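Local coordinates for PHO85 cyclin PHO80 (Saccharomyces cerevisiae, PDB 2PMI), which serves as the cyclin partner of the cyclin-dependent kinase PHO85 and keeps phosphate-starvation-responsive genes repressed when phosphate is plentiful, at residues Gly17-Ala25 and Arg239-Pro247. Numbering follows the deposited sequence.
Sequences GIPKVILPA and RKVDYVLPP
Lys240 and Ile18 open a pairing that illustrates how two extended segments can associate in parallel through a single beta bridge, with side-chain contacts along both segments. The extended aliphatic chain of Lys240 runs across the CG2 branch of Ile18 at about a right angle, while the carbonyl O of Lys240 lies beside CD of Pro19. Next comes Val241, whose CG1 meets CG1 of Val21. Asp242 lies against the other branch of Ile18, but its OD1 is hydrogen-bonded to the backbone N of Phe231. The ring of Tyr243 receives Val21 CG1 over one face in a CH-pi contact, 3.9 Å from the ring centroid; CG1 is set between its backbone N and carbonyl carbon (chi1 37°), the rotation that brings it over the ring. Leu23 adds its CD1 to Tyr243 CB at 3.5 Å. Val244 forms the bridge with Ile22: its N donates to Val21 O (3.0 Å), and its O accepts from Leu23 N (3.1 Å). Val244 CG2 lies against the aliphatic chain of Lys20, near CG and CE. Further along, Leu245 CD1 reaches Pro24 O, and Pro246 CG packs on Ile22 CG2. The paired segments lie at the surface of this cyclin, whose regular structure is all helix: Tyr243 rests on helix 32-51, its OH hydrogen-bonded to Asp34, Leu245 touches helix 216-227, and Leu23 touches both helices.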
loop_
_atom_site.group_PDB
_atom_site.type_symbol
_atom_site.label_atom_id
_atom_site.label_comp_id
_atom_site.label_asym_id
_atom_site.label_seq_id
_atom_site.Cartn_x
_atom_site.Cartn_y
_atom_site.Cartn_z
ATOM N N GLY B 17 -37.321 -25.716 7.491
ATOM C CA GLY B 17 -37.473 -24.232 7.375
ATOM C C GLY B 17 -36.264 -23.510 7.939
ATOM O O GLY B 17 -35.892 -23.744 9.091
ATOM N N ILE B 18 -35.652 -22.634 7.141
ATOM C CA ILE B 18 -34.466 -21.900 7.583
ATOM C C ILE B 18 -34.470 -20.415 7.238
ATOM O O ILE B 18 -34.975 -20.015 6.190
ATOM C CB ILE B 18 -33.192 -22.527 7.003
ATOM C CG1 ILE B 18 -33.445 -22.948 5.558
ATOM C CG2 ILE B 18 -32.765 -23.712 7.846
ATOM C CD1 ILE B 18 -32.297 -23.701 4.930
ATOM N N PRO B 19 -33.899 -19.578 8.126
ATOM C CA PRO B 19 -33.811 -18.121 7.958
ATOM C C PRO B 19 -33.388 -17.755 6.536
ATOM O O PRO B 19 -33.032 -18.639 5.754
ATOM C CB PRO B 19 -32.759 -17.720 8.988
ATOM C CG PRO B 19 -32.973 -18.705 10.081
ATOM C CD PRO B 19 -33.177 -20.008 9.338
ATOM N N LYS B 20 -33.414 -16.467 6.198
ATOM C CA LYS B 20 -33.030 -16.047 4.852
ATOM C C LYS B 20 -32.496 -14.629 4.791
ATOM O O LYS B 20 -33.162 -13.736 4.282
ATOM C CB LYS B 20 -34.221 -16.167 3.901
ATOM C CG LYS B 20 -33.876 -15.882 2.445
ATOM C CD LYS B 20 -35.089 -16.065 1.554
ATOM C CE LYS B 20 -34.823 -15.629 0.126
ATOM N NZ LYS B 20 -36.081 -15.631 -0.675
ATOM N N VAL B 21 -31.287 -14.431 5.300
ATOM C CA VAL B 21 -30.658 -13.115 5.300
ATOM C C VAL B 21 -30.331 -12.634 3.885
ATOM O O VAL B 21 -30.002 -13.432 3.021
ATOM C CB VAL B 21 -29.360 -13.140 6.126
ATOM C CG1 VAL B 21 -28.661 -14.465 5.919
ATOM C CG2 VAL B 21 -28.440 -11.996 5.709
ATOM N N ILE B 22 -30.435 -11.328 3.664
ATOM C CA ILE B 22 -30.138 -10.723 2.371
ATOM C C ILE B 22 -28.902 -9.872 2.567
ATOM O O ILE B 22 -28.932 -8.919 3.324
ATOM C CB ILE B 22 -31.267 -9.804 1.902
ATOM C CG1 ILE B 22 -32.526 -10.631 1.631
ATOM C CG2 ILE B 22 -30.821 -9.027 0.659
ATOM C CD1 ILE B 22 -33.809 -9.797 1.574
ATOM N N LEU B 23 -27.825 -10.209 1.864
ATOM C CA LEU B 23 -26.554 -9.497 1.987
ATOM C C LEU B 23 -26.447 -8.236 1.134
ATOM O O LEU B 23 -27.174 -8.077 0.161
ATOM C CB LEU B 23 -25.403 -10.443 1.620
ATOM C CG LEU B 23 -25.300 -11.757 2.402
ATOM C CD1 LEU B 23 -24.649 -12.801 1.503
ATOM C CD2 LEU B 23 -24.523 -11.556 3.700
ATOM N N PRO B 24 -25.529 -7.324 1.509
ATOM C CA PRO B 24 -25.203 -6.039 0.882
ATOM C C PRO B 24 -24.355 -6.275 -0.360
ATOM O O PRO B 24 -23.618 -7.255 -0.427
ATOM C CB PRO B 24 -24.369 -5.332 1.943
ATOM C CG PRO B 24 -24.682 -6.043 3.207
ATOM C CD PRO B 24 -24.809 -7.454 2.786
ATOM N N ALA B 25 -24.431 -5.380 -1.338
ATOM C CA ALA B 25 -23.622 -5.545 -2.541
ATOM C C ALA B 25 -22.146 -5.340 -2.193
ATOM O O ALA B 25 -21.258 -5.759 -2.939
ATOM C CB ALA B 25 -24.052 -4.553 -3.615
ATOM N N ARG B 239 -23.647 -22.800 10.557
ATOM C CA ARG B 239 -24.758 -21.873 10.595
ATOM C C ARG B 239 -25.864 -22.278 9.633
ATOM O O ARG B 239 -25.650 -22.391 8.428
ATOM C CB ARG B 239 -24.282 -20.461 10.264
ATOM C CG ARG B 239 -24.360 -19.470 11.427
ATOM C CD ARG B 239 -23.216 -19.627 12.418
ATOM N NE ARG B 239 -23.083 -20.998 12.901
ATOM C CZ ARG B 239 -22.299 -21.364 13.913
ATOM N NH1 ARG B 239 -21.569 -20.461 14.560
ATOM N NH2 ARG B 239 -22.244 -22.638 14.280
ATOM N N LYS B 240 -27.055 -22.504 10.174
ATOM C CA LYS B 240 -28.199 -22.883 9.362
ATOM C C LYS B 240 -28.808 -21.600 8.766
ATOM O O LYS B 240 -29.799 -21.086 9.274
ATOM C CB LYS B 240 -29.217 -23.619 10.239
ATOM C CG LYS B 240 -30.029 -24.677 9.504
ATOM C CD LYS B 240 -31.093 -25.305 10.398
ATOM C CE LYS B 240 -31.939 -26.317 9.638
ATOM N NZ LYS B 240 -33.171 -26.708 10.386
ATOM N N VAL B 241 -28.203 -21.083 7.694
ATOM C CA VAL B 241 -28.682 -19.845 7.054
ATOM C C VAL B 241 -28.662 -19.883 5.513
ATOM O O VAL B 241 -27.819 -20.547 4.905
ATOM C CB VAL B 241 -27.823 -18.621 7.476
ATOM C CG1 VAL B 241 -28.690 -17.389 7.529
ATOM C CG2 VAL B 241 -27.132 -18.875 8.809
ATOM N N ASP B 242 -29.586 -19.156 4.891
ATOM C CA ASP B 242 -29.676 -19.077 3.433
ATOM C C ASP B 242 -29.335 -17.660 2.990
ATOM O O ASP B 242 -30.189 -16.772 3.068
ATOM C CB ASP B 242 -31.100 -19.390 2.953
ATOM C CG ASP B 242 -31.381 -20.875 2.852
ATOM O OD1 ASP B 242 -30.428 -21.642 2.605
ATOM O OD2 ASP B 242 -32.558 -21.273 2.992
ATOM N N TYR B 243 -28.114 -17.435 2.513
ATOM C CA TYR B 243 -27.734 -16.089 2.089
ATOM C C TYR B 243 -28.113 -15.766 0.660
ATOM O O TYR B 243 -27.621 -16.380 -0.279
ATOM C CB TYR B 243 -26.237 -15.860 2.255
ATOM C CG TYR B 243 -25.752 -15.975 3.672
ATOM C CD1 TYR B 243 -25.452 -17.219 4.224
ATOM C CD2 TYR B 243 -25.583 -14.836 4.462
ATOM C CE1 TYR B 243 -24.991 -17.330 5.533
ATOM C CE2 TYR B 243 -25.121 -14.931 5.773
ATOM C CZ TYR B 243 -24.826 -16.184 6.301
ATOM O OH TYR B 243 -24.361 -16.292 7.591
ATOM N N VAL B 244 -28.982 -14.773 0.515
ATOM C CA VAL B 244 -29.465 -14.317 -0.782
ATOM C C VAL B 244 -28.856 -12.960 -1.113
ATOM O O VAL B 244 -29.098 -11.976 -0.406
ATOM C CB VAL B 244 -31.001 -14.155 -0.770
ATOM C CG1 VAL B 244 -31.483 -13.626 -2.122
ATOM C CG2 VAL B 244 -31.659 -15.484 -0.430
ATOM N N LEU B 245 -28.071 -12.896 -2.182
ATOM C CA LEU B 245 -27.463 -11.632 -2.563
ATOM C C LEU B 245 -28.331 -10.956 -3.615
ATOM O O LEU B 245 -28.547 -11.503 -4.687
ATOM C CB LEU B 245 -26.045 -11.867 -3.089
ATOM C CG LEU B 245 -25.176 -10.699 -3.580
ATOM C CD1 LEU B 245 -25.085 -9.606 -2.536
ATOM C CD2 LEU B 245 -23.786 -11.221 -3.891
ATOM N N PRO B 246 -28.851 -9.757 -3.309
ATOM C CA PRO B 246 -29.706 -8.951 -4.185
ATOM C C PRO B 246 -29.414 -9.175 -5.662
ATOM O O PRO B 246 -28.272 -9.039 -6.103
ATOM C CB PRO B 246 -29.387 -7.540 -3.741
ATOM C CG PRO B 246 -29.285 -7.715 -2.267
ATOM C CD PRO B 246 -28.464 -8.978 -2.119
ATOM N N PRO B 247 -30.451 -9.506 -6.447
ATOM C CA PRO B 247 -30.346 -9.767 -7.887
ATOM C C PRO B 247 -29.587 -8.701 -8.666
ATOM O O PRO B 247 -29.188 -7.690 -8.055
ATOM C CB PRO B 247 -31.805 -9.870 -8.326
ATOM C CG PRO B 247 -32.486 -10.407 -7.092
ATOM C CD PRO B 247 -31.857 -9.569 -6.007
#